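Local coordinates for protein putative tryptophan halogenase (Xanthomonas campestris pv. campestris, PDB 6Y1W) that probably acts as a flavin-dependent halogenase, using FAD to halogenate an aromatic substrate as related tryptophan halogenases do, at residues A[320-325]-A[339-343]; A[326-330]-A[374-378]. One frame throughout, in Å; residues are numbered along the deposited sequence.

Interaction 1 of 2, residues A[320-325]-A[339-343]; sequences FTPNQR and ASGFL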
# COMPACT_ATOMS: atom_id res chain seq x y z
N PHE A 320 24.40 -3.47 -21.36
CA PHE A 320 23.65 -3.77 -20.15
C PHE A 320 22.69 -4.90 -20.49
O PHE A 320 22.55 -5.29 -21.65
CB PHE A 320 22.89 -2.55 -19.64
CG PHE A 320 22.16 -1.81 -20.71
CD1 PHE A 320 21.00 -2.31 -21.24
CD2 PHE A 320 22.66 -0.59 -21.20
CE1 PHE A 320 20.31 -1.60 -22.24
CE2 PHE A 320 22.02 0.09 -22.18
CZ PHE A 320 20.84 -0.42 -22.71
N THR A 321 22.01 -5.42 -19.47
CA THR A 321 20.99 -6.44 -19.71
C THR A 321 19.95 -6.34 -18.60
O THR A 321 20.32 -6.10 -17.44
CB THR A 321 21.59 -7.87 -19.79
OG1 THR A 321 20.60 -8.81 -20.26
CG2 THR A 321 22.17 -8.32 -18.46
N PRO A 322 18.66 -6.47 -18.94
CA PRO A 322 17.58 -6.32 -17.96
C PRO A 322 17.54 -7.52 -17.03
O PRO A 322 17.51 -8.66 -17.50
CB PRO A 322 16.31 -6.27 -18.83
CG PRO A 322 16.74 -7.10 -20.08
CD PRO A 322 18.17 -6.75 -20.30
N ASN A 323 17.60 -7.26 -15.73
CA ASN A 323 17.76 -8.34 -14.76
C ASN A 323 17.50 -7.87 -13.34
O ASN A 323 17.53 -6.67 -13.02
CB ASN A 323 19.17 -8.92 -14.83
CG ASN A 323 20.17 -8.06 -14.07
OD1 ASN A 323 20.37 -8.23 -12.87
ND2 ASN A 323 20.74 -7.08 -14.76
N GLN A 324 17.32 -8.85 -12.44
CA GLN A 324 17.31 -8.59 -11.00
C GLN A 324 18.17 -9.66 -10.34
O GLN A 324 18.05 -10.84 -10.67
CB GLN A 324 15.88 -8.55 -10.38
CG GLN A 324 15.21 -9.91 -9.99
CD GLN A 324 13.97 -9.78 -9.08
OE1 GLN A 324 14.06 -9.32 -7.93
NE2 GLN A 324 12.82 -10.20 -9.59
N ARG A 325 19.04 -9.23 -9.44
CA ARG A 325 19.79 -10.15 -8.60
C ARG A 325 18.78 -11.01 -7.83
O ARG A 325 17.76 -10.50 -7.37
CB ARG A 325 20.67 -9.32 -7.66
CG ARG A 325 21.85 -9.97 -6.99
CD ARG A 325 22.90 -10.49 -7.94
NE ARG A 325 23.69 -9.52 -8.68
CZ ARG A 325 24.81 -9.84 -9.33
NH1 ARG A 325 25.47 -8.93 -10.02
NH2 ARG A 325 25.28 -11.09 -9.30
N ALA A 339 24.76 -3.32 -9.40
CA ALA A 339 25.04 -4.63 -8.82
C ALA A 339 23.79 -5.38 -8.41
O ALA A 339 23.85 -6.62 -8.26
CB ALA A 339 25.96 -4.49 -7.58
N SER A 340 22.68 -4.67 -8.16
CA SER A 340 21.42 -5.28 -7.71
C SER A 340 20.48 -5.61 -8.86
O SER A 340 19.52 -6.36 -8.66
CB SER A 340 20.70 -4.35 -6.72
OG SER A 340 20.14 -3.19 -7.37
N GLY A 341 20.71 -5.04 -10.04
CA GLY A 341 19.81 -5.24 -11.16
C GLY A 341 19.90 -4.08 -12.14
O GLY A 341 20.59 -3.09 -11.91
N PHE A 342 19.17 -4.22 -13.24
CA PHE A 342 19.13 -3.16 -14.24
C PHE A 342 17.82 -3.19 -15.02
O PHE A 342 17.37 -4.25 -15.46
CB PHE A 342 20.27 -3.29 -15.24
CG PHE A 342 20.18 -2.28 -16.36
CD1 PHE A 342 20.67 -1.02 -16.16
CD2 PHE A 342 19.57 -2.60 -17.55
CE1 PHE A 342 20.58 -0.08 -17.18
CE2 PHE A 342 19.47 -1.66 -18.55
CZ PHE A 342 20.00 -0.40 -18.34
N LEU A 343 17.22 -2.01 -15.19
CA LEU A 343 16.20 -1.77 -16.21
C LEU A 343 16.59 -0.54 -16.99
O LEU A 343 17.13 0.42 -16.43
CB LEU A 343 14.82 -1.57 -15.59
CG LEU A 343 14.23 -2.85 -15.01
CD1 LEU A 343 13.02 -2.55 -14.17
CD2 LEU A 343 13.79 -3.74 -16.21
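F342 gives up more surface here than any other residue, followed by R325 and N323. Its ring lies beside F320: the F320 CB sits over the F342 ring face, 3.8 Å from the centroid, a CH-pi contact, and the two rings meet obliquely with centroids 4.6 Å apart and planes at 31°. The F342 backbone makes a reciprocal pair with N323, N323 N to F342 O and F342 N to N323 O, both 3.0 Å, the antiparallel hydrogen-bonded pair of this short bridge. The N323 side chain turns back on its own segment, ND2 donating to T321 O at 2.9 Å, and its ND2 also lies against F342 CB at 3.8 Å. Next along, Q324 and G341 form the non-hydrogen-bonded pair, with CA atoms only 4.2 Å apart. A side chain at G341 would collide with N323 O, and its backbone angles alone call for glycine. R325 N donates to S340 O (3.0 Å) and R325 NE to A339 O (2.9 Å), with a weak bond from R325 NH1 to A339 O (3.3 Å), while its NH2 bonds V235 O. Strand 237-239 flanks 323-325 on its other edge, so the contact completes a small three-stranded antiparallel sheet. L338, a predicted FAD-binding residue, lies close to F342, which places this sheet beside the probable flavin site of the halogenase fold.

Interaction 2 of 2, residues A[326-330]-A[374-378]; sequences HRVWE and IAEYN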
# COMPACT_ATOMS: atom_id res chain seq x y z
N HIS A 326 19.04 -12.32 -7.73
CA HIS A 326 18.06 -13.19 -7.07
C HIS A 326 17.82 -12.78 -5.63
O HIS A 326 16.69 -12.87 -5.13
CB HIS A 326 18.52 -14.65 -7.11
CG HIS A 326 18.37 -15.26 -8.46
ND1 HIS A 326 17.19 -15.20 -9.17
CD2 HIS A 326 19.26 -15.90 -9.25
CE1 HIS A 326 17.36 -15.81 -10.33
NE2 HIS A 326 18.60 -16.24 -10.41
N ARG A 327 18.88 -12.40 -4.92
CA ARG A 327 18.76 -11.84 -3.59
C ARG A 327 19.63 -10.60 -3.56
O ARG A 327 20.75 -10.63 -4.06
CB ARG A 327 19.20 -12.87 -2.52
CG ARG A 327 18.32 -14.10 -2.53
CD ARG A 327 18.85 -15.21 -1.61
NE ARG A 327 20.19 -15.65 -1.95
CZ ARG A 327 20.50 -16.38 -3.03
NH1 ARG A 327 19.55 -16.74 -3.89
NH2 ARG A 327 21.76 -16.74 -3.25
N VAL A 328 19.09 -9.49 -3.06
CA VAL A 328 19.93 -8.30 -3.03
C VAL A 328 20.70 -8.19 -1.72
O VAL A 328 21.76 -7.54 -1.70
CB VAL A 328 19.09 -7.03 -3.28
CG1 VAL A 328 18.68 -7.02 -4.75
CG2 VAL A 328 17.86 -6.98 -2.42
N TRP A 329 20.25 -8.87 -0.67
CA TRP A 329 20.97 -8.94 0.59
C TRP A 329 21.34 -10.41 0.78
O TRP A 329 20.46 -11.27 0.87
CB TRP A 329 20.10 -8.46 1.75
CG TRP A 329 20.84 -8.30 3.08
CD1 TRP A 329 22.01 -8.88 3.46
CD2 TRP A 329 20.43 -7.47 4.15
NE1 TRP A 329 22.35 -8.48 4.74
CE2 TRP A 329 21.39 -7.62 5.19
CE3 TRP A 329 19.34 -6.63 4.36
CZ2 TRP A 329 21.30 -6.94 6.39
CZ3 TRP A 329 19.23 -5.95 5.59
CH2 TRP A 329 20.21 -6.13 6.59
N GLU A 330 22.64 -10.68 0.81
CA GLU A 330 23.14 -12.05 0.98
C GLU A 330 24.19 -11.99 2.08
O GLU A 330 25.16 -11.23 1.95
CB GLU A 330 23.73 -12.56 -0.34
CG GLU A 330 24.46 -13.89 -0.25
CD GLU A 330 23.52 -15.05 -0.34
OE1 GLU A 330 22.29 -14.82 -0.42
OE2 GLU A 330 24.01 -16.20 -0.32
N ILE A 374 16.99 -10.16 6.62
CA ILE A 374 17.46 -10.33 5.24
C ILE A 374 16.31 -10.80 4.36
O ILE A 374 16.10 -10.30 3.24
CB ILE A 374 18.64 -11.33 5.21
CG1 ILE A 374 19.87 -10.78 5.96
CG2 ILE A 374 19.00 -11.75 3.74
CD1 ILE A 374 20.97 -11.80 6.18
N ALA A 375 15.53 -11.76 4.85
CA ALA A 375 14.43 -12.31 4.06
C ALA A 375 13.36 -11.26 3.76
O ALA A 375 12.82 -11.21 2.65
CB ALA A 375 13.81 -13.50 4.81
N GLU A 376 13.02 -10.44 4.75
CA GLU A 376 12.03 -9.39 4.55
C GLU A 376 12.54 -8.37 3.54
O GLU A 376 11.81 -7.96 2.63
CB GLU A 376 11.69 -8.73 5.88
CG GLU A 376 10.82 -7.47 5.83
CD GLU A 376 9.37 -7.72 5.42
OE1 GLU A 376 8.88 -8.85 5.61
OE2 GLU A 376 8.73 -6.78 4.90
N TYR A 377 13.82 -8.00 3.68
CA TYR A 377 14.42 -7.03 2.76
C TYR A 377 14.35 -7.53 1.33
O TYR A 377 13.89 -6.81 0.43
CB TYR A 377 15.87 -6.76 3.19
CG TYR A 377 16.58 -5.66 2.39
CD1 TYR A 377 17.14 -5.93 1.16
CD2 TYR A 377 16.67 -4.37 2.89
CE1 TYR A 377 17.77 -4.93 0.41
CE2 TYR A 377 17.32 -3.35 2.13
CZ TYR A 377 17.88 -3.66 0.91
OH TYR A 377 18.52 -2.70 0.14
N ASN A 378 14.75 -8.78 1.11
CA ASN A 378 14.77 -9.35 -0.25
C ASN A 378 13.37 -9.46 -0.80
O ASN A 378 13.15 -9.21 -1.99
CB ASN A 378 15.44 -10.72 -0.22
CG ASN A 378 16.92 -10.60 -0.08
OD1 ASN A 378 17.51 -9.61 -0.55
ND2 ASN A 378 17.55 -11.59 0.57
O HOH W 1 15.67 -9.87 -3.70
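The side-chain amide of N378 binds the backbone of W329 in both directions: W329 N donates to N378 OD1 at 2.8 Å, and N378 ND2 donates to W329 O at 2.9 Å, nearly straight at 173°. V328 N adds a weak bond to the same OD1 (3.0 Å). Beyond this amide, the indole of W329 meets helix 371-397 on two sides. I374 CG1 stands over its five-membered ring, 3.5 Å from the centroid, a CH-pi contact, whereas its six-membered ring points an edge at the face of Y377 in a T-shaped pair, centroids 5.3 Å apart and planes at 84°. V328 CG2 reaches the rim of the same tyrosine, 3.5 Å from CE1. Y377 OH is bonded to G357 O, and L361 of helix 350-363 packs on both W329 and Y377. One asparagine side chain thus meets both the N and the O of W329, in an edge strand of the large mixed sheet containing strand 18-22, while V328, W329, I374 and Y377 supply the apolar packing.

Consecutive parts of one chain, 320-325 and 326-330, supply one side of each contact, and the two contacts meet where S340 CB of 339-343 packs on V328 CG1 of 326-330 at 3.9 Å. Both are partly buried, but the centre of interaction 1 lies about 13 Å from the chain centre, that of interaction 2 about 21 Å. Interaction 1 pairs strand with strand through backbone hydrogen bonds, with the F320-F342 packing and the R325 guanidinium at its ends; interaction 2 joins strand to helix through a side-chain amide and aromatic packing. Helix 371-397 serves both: I385 touches Q324 and L343 of interaction 1, while its earlier turns form interaction 2. Within that helix, E376 also reaches H421 of the second subunit.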